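Local structure of Cwp19 (Clostridioides difficile, 5OQ3) at residues Y91-T95 / Q96-P100; I175-V178 / V179-D183; A307-A310 / N311-K314; T275-W278 / I279-L283. The protein probably hydrolyses cell-wall peptidoglycan, this chain being its TIM-barrel glycoside hydrolase domain, and may also act as an amidase. One frame throughout, in Å; residues are numbered along the deposited sequence.

Interaction 1 of 4, residues Y91-T95 / Q96-P100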
loop_
_atom_site.group_PDB
_atom_site.type_symbol
_atom_site.label_atom_id
_atom_site.label_comp_id
_atom_site.label_asym_id
_atom_site.label_seq_id
_atom_site.Cartn_x
_atom_site.Cartn_y
_atom_site.Cartn_z
ATOM N N TYR A 91 -10.443 -10.580 9.348
ATOM C CA TYR A 91 -10.885 -9.296 9.929
ATOM C C TYR A 91 -12.376 -9.037 9.725
ATOM O O TYR A 91 -12.908 -8.132 10.321
ATOM C CB TYR A 91 -10.012 -8.126 9.443
ATOM C CG TYR A 91 -8.541 -8.403 9.769
ATOM C CD1 TYR A 91 -8.106 -8.479 11.098
ATOM C CD2 TYR A 91 -7.617 -8.697 8.770
ATOM C CE1 TYR A 91 -6.812 -8.811 11.399
ATOM C CE2 TYR A 91 -6.289 -8.996 9.068
ATOM C CZ TYR A 91 -5.885 -9.064 10.386
ATOM O OH TYR A 91 -4.563 -9.385 10.691
ATOM N N LEU A 92 -13.057 -9.854 8.923
ATOM C CA LEU A 92 -14.511 -9.761 8.782
ATOM C C LEU A 92 -15.271 -10.453 9.905
ATOM O O LEU A 92 -16.298 -9.948 10.362
ATOM C CB LEU A 92 -14.948 -10.354 7.427
ATOM C CG LEU A 92 -14.515 -9.469 6.235
ATOM C CD1 LEU A 92 -14.474 -10.253 4.932
ATOM C CD2 LEU A 92 -15.445 -8.248 6.084
ATOM N N THR A 93 -14.800 -11.632 10.290
ATOM C CA THR A 93 -15.505 -12.498 11.271
ATOM C C THR A 93 -14.769 -12.843 12.599
ATOM O O THR A 93 -15.360 -13.235 13.546
ATOM C CB THR A 93 -15.848 -13.846 10.622
ATOM O OG1 THR A 93 -14.617 -14.503 10.276
ATOM C CG2 THR A 93 -16.701 -13.610 9.381
ATOM N N GLY A 94 -13.427 -12.665 12.519
ATOM C CA GLY A 94 -12.554 -13.104 13.635
ATOM C C GLY A 94 -11.836 -14.405 13.314
ATOM O O GLY A 94 -10.966 -14.803 14.066
ATOM N N THR A 95 -12.225 -15.093 12.238
ATOM C CA THR A 95 -11.668 -16.409 11.872
ATOM C C THR A 95 -11.224 -16.476 10.405
ATOM O O THR A 95 -12.060 -16.277 9.508
ATOM C CB THR A 95 -12.733 -17.514 12.133
ATOM O OG1 THR A 95 -13.146 -17.446 13.497
ATOM C CG2 THR A 95 -12.193 -18.906 11.826
ATOM N N GLN A 96 -9.932 -16.769 10.149
ATOM C CA GLN A 96 -9.467 -16.830 8.767
ATOM C C GLN A 96 -10.155 -17.985 8.059
ATOM O O GLN A 96 -10.281 -19.078 8.599
ATOM C CB GLN A 96 -7.931 -16.946 8.609
ATOM C CG GLN A 96 -7.480 -16.638 7.160
ATOM C CD GLN A 96 -5.989 -16.767 6.963
ATOM O OE1 GLN A 96 -5.456 -17.862 6.993
ATOM N NE2 GLN A 96 -5.306 -15.642 6.756
ATOM N N GLY A 97 -10.623 -17.708 6.854
ATOM C CA GLY A 97 -11.252 -18.698 6.028
ATOM C C GLY A 97 -12.751 -18.774 6.187
ATOM O O GLY A 97 -13.407 -19.438 5.391
ATOM N N LYS A 98 -13.300 -18.106 7.197
ATOM C CA LYS A 98 -14.747 -18.179 7.478
ATOM C C LYS A 98 -15.539 -17.274 6.539
ATOM O O LYS A 98 -15.296 -16.069 6.495
ATOM C CB LYS A 98 -15.042 -17.803 8.926
ATOM C CG LYS A 98 -16.534 -17.906 9.261
ATOM C CD LYS A 98 -16.827 -17.798 10.761
ATOM C CE LYS A 98 -18.346 -17.828 10.997
ATOM N NZ LYS A 98 -18.674 -17.964 12.427
ATOM N N ASP A 99 -16.521 -17.850 5.838
ATOM C CA ASP A 99 -17.376 -17.096 4.933
ATOM C C ASP A 99 -18.216 -16.151 5.781
ATOM O O ASP A 99 -18.924 -16.591 6.677
ATOM C CB ASP A 99 -18.277 -18.066 4.142
ATOM C CG ASP A 99 -19.032 -17.398 3.014
ATOM O OD1 ASP A 99 -19.450 -16.253 3.152
ATOM O OD2 ASP A 99 -19.223 -18.050 1.971
ATOM N N PRO A 100 -18.161 -14.841 5.497
ATOM C CA PRO A 100 -18.941 -13.898 6.282
ATOM C C PRO A 100 -20.426 -13.830 5.890
ATOM O O PRO A 100 -21.172 -13.046 6.465
ATOM C CB PRO A 100 -18.255 -12.562 6.028
ATOM C CG PRO A 100 -17.547 -12.719 4.741
ATOM C CD PRO A 100 -17.341 -14.167 4.473
HETATM O O HOH W 1 -14.101 -14.002 7.714
#

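Interaction 2 of 4, residues I175-V178 / V179-D183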
loop_
_atom_site.group_PDB
_atom_site.type_symbol
_atom_site.label_atom_id
_atom_site.label_comp_id
_atom_site.label_asym_id
_atom_site.label_seq_id
_atom_site.Cartn_x
_atom_site.Cartn_y
_atom_site.Cartn_z
ATOM N N ILE A 175 -4.149 -11.064 -8.096
ATOM C CA ILE A 175 -4.633 -9.757 -8.511
ATOM C C ILE A 175 -5.514 -9.817 -9.750
ATOM O O ILE A 175 -6.555 -9.136 -9.814
ATOM C CB ILE A 175 -3.438 -8.829 -8.668
ATOM C CG1 ILE A 175 -2.858 -8.645 -7.266
ATOM C CG2 ILE A 175 -3.874 -7.510 -9.284
ATOM C CD1 ILE A 175 -1.456 -8.161 -7.325
ATOM N N ALA A 176 -5.127 -10.675 -10.693
ATOM C CA ALA A 176 -5.883 -10.797 -11.947
ATOM C C ALA A 176 -7.326 -11.221 -11.671
ATOM O O ALA A 176 -8.228 -10.794 -12.394
ATOM C CB ALA A 176 -5.224 -11.746 -12.880
ATOM N N GLU A 177 -7.523 -12.072 -10.662
ATOM C CA GLU A 177 -8.881 -12.506 -10.320
ATOM C C GLU A 177 -9.764 -11.296 -9.965
ATOM O O GLU A 177 -10.923 -11.191 -10.355
ATOM C CB GLU A 177 -8.839 -13.489 -9.127
ATOM C CG GLU A 177 -10.186 -14.022 -8.644
ATOM C CD GLU A 177 -10.053 -14.954 -7.447
ATOM O OE1 GLU A 177 -9.404 -14.595 -6.415
ATOM O OE2 GLU A 177 -10.627 -16.035 -7.508
ATOM N N VAL A 178 -9.189 -10.401 -9.179
ATOM C CA VAL A 178 -9.923 -9.226 -8.740
ATOM C C VAL A 178 -10.172 -8.260 -9.922
ATOM O O VAL A 178 -11.280 -7.749 -10.087
ATOM C CB VAL A 178 -9.197 -8.522 -7.612
ATOM C CG1 VAL A 178 -9.879 -7.216 -7.237
ATOM C CG2 VAL A 178 -9.096 -9.418 -6.404
ATOM N N VAL A 179 -9.163 -8.076 -10.768
ATOM C CA VAL A 179 -9.317 -7.228 -11.960
ATOM C C VAL A 179 -10.411 -7.761 -12.875
ATOM O O VAL A 179 -11.216 -6.993 -13.421
ATOM C CB VAL A 179 -7.973 -7.109 -12.722
ATOM C CG1 VAL A 179 -8.120 -6.303 -13.985
ATOM C CG2 VAL A 179 -6.897 -6.519 -11.835
ATOM N N GLN A 180 -10.434 -9.082 -13.073
ATOM C CA GLN A 180 -11.417 -9.703 -13.956
ATOM C C GLN A 180 -12.835 -9.540 -13.410
ATOM O O GLN A 180 -13.792 -9.297 -14.150
ATOM C CB GLN A 180 -11.117 -11.198 -14.106
ATOM C CG GLN A 180 -12.070 -11.992 -14.991
ATOM C CD GLN A 180 -11.742 -13.472 -15.008
ATOM O OE1 GLN A 180 -10.923 -13.912 -15.840
ATOM N NE2 GLN A 180 -12.416 -14.275 -14.117
ATOM N N ASN A 181 -12.987 -9.755 -12.090
ATOM C CA ASN A 181 -14.299 -10.014 -11.513
ATOM C C ASN A 181 -14.952 -8.812 -10.842
ATOM O O ASN A 181 -16.130 -8.905 -10.482
ATOM C CB ASN A 181 -14.227 -11.182 -10.513
ATOM C CG ASN A 181 -13.952 -12.510 -11.165
ATOM O OD1 ASN A 181 -13.940 -12.625 -12.381
ATOM N ND2 ASN A 181 -13.680 -13.525 -10.337
ATOM N N TYR A 182 -14.242 -7.694 -10.686
ATOM C CA TYR A 182 -14.749 -6.559 -9.941
ATOM C C TYR A 182 -14.438 -5.255 -10.670
ATOM O O TYR A 182 -13.368 -5.138 -11.271
ATOM C CB TYR A 182 -14.163 -6.513 -8.523
ATOM C CG TYR A 182 -14.539 -7.738 -7.690
ATOM C CD1 TYR A 182 -15.749 -7.800 -7.020
ATOM C CD2 TYR A 182 -13.698 -8.829 -7.621
ATOM C CE1 TYR A 182 -16.095 -8.929 -6.293
ATOM C CE2 TYR A 182 -14.005 -9.957 -6.890
ATOM C CZ TYR A 182 -15.239 -10.016 -6.231
ATOM O OH TYR A 182 -15.538 -11.152 -5.492
ATOM N N ASP A 183 -15.282 -4.266 -10.491
ATOM C CA ASP A 183 -15.176 -2.994 -11.226
ATOM C C ASP A 183 -14.249 -2.002 -10.520
ATOM O O ASP A 183 -14.626 -0.849 -10.233
ATOM C CB ASP A 183 -16.586 -2.407 -11.399
ATOM C CG ASP A 183 -16.609 -1.157 -12.218
ATOM O OD1 ASP A 183 -15.766 -1.052 -13.129
ATOM O OD2 ASP A 183 -17.466 -0.283 -11.929
#

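Interaction 3 of 4, residues A307-A310 / N311-K314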
loop_
_atom_site.group_PDB
_atom_site.type_symbol
_atom_site.label_atom_id
_atom_site.label_comp_id
_atom_site.label_asym_id
_atom_site.label_seq_id
_atom_site.Cartn_x
_atom_site.Cartn_y
_atom_site.Cartn_z
ATOM N N ALA A 307 10.506 17.928 -2.810
ATOM C CA ALA A 307 11.344 18.368 -3.930
ATOM C C ALA A 307 12.089 17.227 -4.600
ATOM O O ALA A 307 12.166 17.133 -5.828
ATOM C CB ALA A 307 12.304 19.442 -3.483
ATOM N N TRP A 308 12.635 16.356 -3.767
ATOM C CA TRP A 308 13.400 15.223 -4.270
ATOM C C TRP A 308 12.515 14.288 -5.105
ATOM O O TRP A 308 12.885 13.879 -6.218
ATOM C CB TRP A 308 14.094 14.470 -3.098
ATOM C CG TRP A 308 15.035 13.417 -3.619
ATOM C CD1 TRP A 308 16.351 13.608 -3.975
ATOM C CD2 TRP A 308 14.731 12.012 -3.886
ATOM N NE1 TRP A 308 16.873 12.422 -4.425
ATOM C CE2 TRP A 308 15.920 11.432 -4.390
ATOM C CE3 TRP A 308 13.590 11.223 -3.739
ATOM C CZ2 TRP A 308 15.996 10.122 -4.769
ATOM C CZ3 TRP A 308 13.667 9.919 -4.092
ATOM C CH2 TRP A 308 14.864 9.369 -4.613
ATOM N N TRP A 309 11.341 13.960 -4.582
ATOM C CA TRP A 309 10.416 13.094 -5.297
ATOM C C TRP A 309 9.843 13.735 -6.548
ATOM O O TRP A 309 9.689 13.052 -7.581
ATOM C CB TRP A 309 9.319 12.621 -4.349
ATOM C CG TRP A 309 9.782 11.551 -3.399
ATOM C CD1 TRP A 309 10.014 11.660 -2.072
ATOM C CD2 TRP A 309 10.059 10.197 -3.742
ATOM N NE1 TRP A 309 10.447 10.453 -1.575
ATOM C CE2 TRP A 309 10.468 9.540 -2.587
ATOM C CE3 TRP A 309 9.950 9.468 -4.919
ATOM C CZ2 TRP A 309 10.807 8.189 -2.564
ATOM C CZ3 TRP A 309 10.308 8.097 -4.908
ATOM C CH2 TRP A 309 10.711 7.487 -3.731
ATOM N N ALA A 310 9.557 15.042 -6.504
ATOM C CA ALA A 310 9.107 15.720 -7.702
ATOM C C ALA A 310 10.134 15.618 -8.806
ATOM O O ALA A 310 9.808 15.351 -9.957
ATOM C CB ALA A 310 8.783 17.177 -7.399
ATOM N N ASN A 311 11.394 15.764 -8.457
ATOM C CA ASN A 311 12.460 15.613 -9.433
ATOM C C ASN A 311 12.554 14.170 -9.982
ATOM O O ASN A 311 12.801 13.962 -11.191
ATOM C CB ASN A 311 13.805 16.064 -8.835
ATOM C CG ASN A 311 14.916 16.003 -9.859
ATOM O OD1 ASN A 311 14.929 16.796 -10.813
ATOM N ND2 ASN A 311 15.822 15.038 -9.701
ATOM N N GLU A 312 12.367 13.180 -9.134
ATOM C CA GLU A 312 12.406 11.763 -9.580
ATOM C C GLU A 312 11.452 11.440 -10.706
ATOM O O GLU A 312 11.799 10.630 -11.558
ATOM C CB GLU A 312 12.109 10.815 -8.409
ATOM C CG GLU A 312 13.203 10.613 -7.403
ATOM C CD GLU A 312 14.456 10.014 -8.056
ATOM O OE1 GLU A 312 14.477 8.816 -8.475
ATOM O OE2 GLU A 312 15.398 10.765 -8.166
ATOM N N VAL A 313 10.243 12.024 -10.704
ATOM C CA VAL A 313 9.280 11.705 -11.749
ATOM C C VAL A 313 9.316 12.631 -12.955
ATOM O O VAL A 313 8.636 12.370 -13.962
ATOM C CB VAL A 313 7.845 11.600 -11.200
ATOM C CG1 VAL A 313 7.777 10.550 -10.080
ATOM C CG2 VAL A 313 7.358 12.956 -10.691
ATOM N N LYS A 314 10.130 13.677 -12.885
ATOM C CA LYS A 314 10.170 14.665 -13.932
ATOM C C LYS A 314 10.580 13.973 -15.218
ATOM O O LYS A 314 11.475 13.153 -15.244
ATOM C CB LYS A 314 11.156 15.797 -13.530
ATOM C CG LYS A 314 11.071 17.026 -14.394
ATOM C CD LYS A 314 11.974 18.134 -13.856
ATOM C CE LYS A 314 12.312 19.127 -14.961
ATOM N NZ LYS A 314 13.088 20.292 -14.445
HETATM O O HOH W 2 15.389 13.280 -7.391
#

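Interaction 4 of 4, residues T275-W278 / I279-L283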
loop_
_atom_site.group_PDB
_atom_site.type_symbol
_atom_site.label_atom_id
_atom_site.label_comp_id
_atom_site.label_asym_id
_atom_site.label_seq_id
_atom_site.Cartn_x
_atom_site.Cartn_y
_atom_site.Cartn_z
ATOM N N THR A 275 12.645 2.161 -5.775
ATOM C CA THR A 275 11.570 2.984 -6.363
ATOM C C THR A 275 12.068 3.710 -7.597
ATOM O O THR A 275 11.314 3.862 -8.543
ATOM C CB THR A 275 11.081 3.981 -5.329
ATOM O OG1 THR A 275 10.887 3.277 -4.108
ATOM C CG2 THR A 275 9.805 4.647 -5.801
ATOM N N ARG A 276 13.319 4.152 -7.592
ATOM C CA ARG A 276 13.843 4.818 -8.787
ATOM C C ARG A 276 13.775 3.919 -9.994
ATOM O O ARG A 276 13.434 4.383 -11.080
ATOM C CB ARG A 276 15.258 5.323 -8.530
ATOM C CG ARG A 276 15.887 5.867 -9.797
ATOM C CD ARG A 276 17.263 6.473 -9.561
ATOM N NE ARG A 276 17.140 7.706 -8.814
ATOM C CZ ARG A 276 18.167 8.399 -8.340
ATOM N NH1 ARG A 276 19.411 7.977 -8.535
ATOM N NH2 ARG A 276 17.974 9.531 -7.699
ATOM N N ALA A 277 14.161 2.657 -9.858
ATOM C CA ALA A 277 14.071 1.736 -10.986
ATOM C C ALA A 277 12.649 1.590 -11.451
ATOM O O ALA A 277 12.388 1.473 -12.667
ATOM C CB ALA A 277 14.651 0.358 -10.558
ATOM N N TRP A 278 11.692 1.510 -10.550
ATOM C CA TRP A 278 10.307 1.352 -10.927
ATOM C C TRP A 278 9.881 2.517 -11.802
ATOM O O TRP A 278 9.151 2.349 -12.781
ATOM C CB TRP A 278 9.393 1.294 -9.714
ATOM C CG TRP A 278 9.735 0.323 -8.659
ATOM C CD1 TRP A 278 10.548 -0.771 -8.730
ATOM C CD2 TRP A 278 9.209 0.351 -7.336
ATOM N NE1 TRP A 278 10.622 -1.388 -7.523
ATOM C CE2 TRP A 278 9.778 -0.733 -6.648
ATOM C CE3 TRP A 278 8.302 1.196 -6.657
ATOM C CZ2 TRP A 278 9.512 -0.966 -5.300
ATOM C CZ3 TRP A 278 8.037 0.953 -5.351
ATOM C CH2 TRP A 278 8.597 -0.130 -4.680
ATOM N N ILE A 279 10.269 3.704 -11.418
ATOM C CA ILE A 279 9.926 4.917 -12.143
ATOM C C ILE A 279 10.616 4.948 -13.488
ATOM O O ILE A 279 9.964 5.161 -14.528
ATOM C CB ILE A 279 10.246 6.174 -11.289
ATOM C CG1 ILE A 279 9.353 6.237 -10.055
ATOM C CG2 ILE A 279 10.144 7.457 -12.117
ATOM C CD1 ILE A 279 9.823 7.188 -9.002
ATOM N N LYS A 280 11.902 4.686 -13.517
ATOM C CA LYS A 280 12.652 4.815 -14.749
ATOM C C LYS A 280 12.259 3.792 -15.772
ATOM O O LYS A 280 12.288 4.072 -16.958
ATOM C CB LYS A 280 14.143 4.831 -14.435
ATOM C CG LYS A 280 14.538 6.021 -13.517
ATOM C CD LYS A 280 14.713 7.360 -14.213
ATOM C CE LYS A 280 13.455 8.164 -14.458
ATOM N NZ LYS A 280 13.683 9.061 -15.643
ATOM N N GLN A 281 11.916 2.586 -15.336
ATOM C CA GLN A 281 11.477 1.500 -16.235
ATOM C C GLN A 281 9.959 1.484 -16.493
ATOM O O GLN A 281 9.462 0.674 -17.277
ATOM C CB GLN A 281 11.925 0.154 -15.705
ATOM C CG GLN A 281 13.428 0.010 -15.695
ATOM C CD GLN A 281 13.872 -1.309 -15.093
ATOM O OE1 GLN A 281 13.304 -2.368 -15.400
ATOM N NE2 GLN A 281 14.891 -1.251 -14.201
ATOM N N GLY A 282 9.216 2.381 -15.852
ATOM C CA GLY A 282 7.796 2.471 -16.082
ATOM C C GLY A 282 7.036 1.231 -15.638
ATOM O O GLY A 282 6.122 0.748 -16.293
ATOM N N LEU A 283 7.395 0.730 -14.464
ATOM C CA LEU A 283 6.817 -0.477 -13.935
ATOM C C LEU A 283 5.483 -0.214 -13.198
ATOM O O LEU A 283 4.784 -1.140 -12.821
ATOM C CB LEU A 283 7.764 -1.204 -12.958
ATOM C CG LEU A 283 9.159 -1.494 -13.531
ATOM C CD1 LEU A 283 9.984 -2.263 -12.532
ATOM C CD2 LEU A 283 9.081 -2.194 -14.862
#

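Interaction 1 of 4, residues Y91-T95 / Q96-P100
Thr95 and Lys98 lie close at the two ends of a tight turn, their CB atoms 4.0 Å apart. The backbone N of Lys98 donates to the carbonyl O of Thr95 at 3.2 Å. Gly97, with positive phi, takes the third position of this turn. The aliphatic chain of Lys98 then runs on extended, its CB passing 3.6 Å from Thr93 OG1, before the amine leads away from the contact. Thr93 is used on both branches. Its hydroxyl, turned between the backbone N and the carbonyl carbon (chi1 63°), accepts from the backbone N of Thr95 at 3.1 Å. A water bridges the same OG1 to the carbonyl O of Lys98. The methyl CG2 instead packs 3.8 Å from Pro100 CB, the two side chains meeting at about a right angle, while Leu92 CD1 reaches Pro100 CG at 3.9 Å. Trp88 touches the proline as well, and Asn45 binds the carbonyl O of Thr93. The short helix 90-93 thus runs out into an ST turn at Thr93, followed directly by a type II beta turn from Thr95 to Lys98.

Interaction 2 of 4, residues I175-V178 / V179-D183
The C-terminal end of helix 165-181, one of the helices surrounding the barrel, carries this contact as its last turn unwinds toward strand 186-189. Val178 and Tyr182 meet at the point of exit. The ring of Tyr182 brings its edge to the valine, with Val178 CA in the ring plane and CG1 4.2 Å from Tyr182 CD2. Tyr182 CG lies anti to its own carbonyl carbon (chi1 -62°), which sends the ring across the helix end, beside Val178, and its hydroxyl to Asp103, just before helix 104-114. The Val178 carbonyl O receives two weak bonds, from Asn181 N and from Tyr182 N, the latter at 3.0 Å. One turn earlier the pairing is regular, Val179 N donating to Ile175 O at 3.0 Å. In the conformer described, Ile175 CG2 touches Val179 CG2 at 4.1 Å on the side that packs against Val187 of the strand. Glu177 lays its CG 3.9 Å from Asn181 ND2, while its carboxylate is held by Ser83 and Asn84. Ile175 and Val179 facing the strand, with Gln180 and Asn181 exposed, mark an amphipathic outer helix of a TIM barrel.

Interaction 3 of 4, residues A307-A310 / N311-K314
The indole of Trp308 carries Glu312 on one face, with CG 3.5 Å from the centroid of the six-membered ring and 18° off its normal, a CH-pi contact. The carboxylate continues over the same ring almost flat, the two planes 5° apart, and OE2 lies 3.5 Å from Trp308 CZ2. Water sits above the Trp308 plane too, offset toward the rim. In the plane of this indole, at its edge, is Trp309 CD1, while Trp308 CZ3 stands 3.4 Å above the centre of the Trp309 ring. A bend at chi2 (-61°) folds the glutamate back over the tryptophan. The water helps to hold this fold: it donates to Glu312 OE2 at 2.6 Å and to the carbonyl O of Trp308, and accepts from Asn311 ND2 at 2.9 Å. That carbonyl also takes the helical bond from Glu312 N at 3.0 Å. Further along, Val313 N reaches Trp309 O and Ala310 O through weak bonds as helix 302-313, which links barrel strands 286-287 and 319-324 in a beta-alpha-beta unit, ends. Both indole N-H groups bond beyond the helix, Trp308 NE1 to Thr258 and Trp309 NE1 to Gly248. With OE2 also in a salt bridge to Arg276, the buried carboxylate probably has its charge balanced there and is further stabilised by the water's donated bond, which would be expected to favour the ionised form.

Interaction 4 of 4, residues T275-W278 / I279-L283
Trp278 and Leu283 meet at about a right angle where helix 275-280 turns into the following loop, the leucine CD1 coming 4.1 Å from Trp278 CD1 in an oblique approach to the indole. Trp278 CG lies anti to its carbonyl carbon (chi1 -52°), which turns the ring back toward the start of the helix, where Thr275 CA stands over one face, offset toward the rim. Phe193 meets the same indole with the planes about 55° apart, and Val222 and Leu226 of helix 214-236 pack on it as well. Arg276 and Lys280 lie side by side and point the same way, CG to CG 4.0 Å, touching through their aliphatic parts. Their ends then diverge: the guanidinium goes to Thr258 and Glu312, whereas the lysine chain, bent at chi2 and chi3, leads off from the contact. Thr275 and Ile279 cross at a slant, with Thr275 CG2 4.1 Å from Ile279 CD1, on the side facing helix 302-313. Gln281 runs extended past the carbonyl O of Ala277, its CB and CG nearest to it; that O accepts its backbone N at 2.9 Å, and NE2 lies 4.0 Å from Ala277 CB. Gly282, with positive phi, reverses the chain in a Schellman motif. Its N bonds Ile279 O, and Leu283 N reaches Trp278 O at 2.9 Å, with an N-H...O angle of 169°. The backbone cap thus satisfies the Trp278 carbonyl at the helix end, and the same reversal brings the apolar side chain of Leu283 against the tryptophan.

In the fold
The four contacts come along the chain in the order interaction 1, 2, 4, 3, all within the eight-stranded parallel barrel domain. Interactions 3 and 4 are neighbours, their centres about 13 Å apart, and they touch: helices 302-313 and 275-280 are joined by a salt bridge and by packing, with Glu312 O 3.6 Å from Ile279 CG2. Interaction 2 ends helix 165-181 with its centre about 24 Å from that of interaction 4, and helix 214-236 packs against both. Interaction 1, at the end of helix 90-93 and in the loop after it, lies across the chain's centre from interactions 3 and 4, about 42 and about 37 Å away between centres. Together they sample the outer layer surrounding the barrel, each at the C-terminal end of a helix.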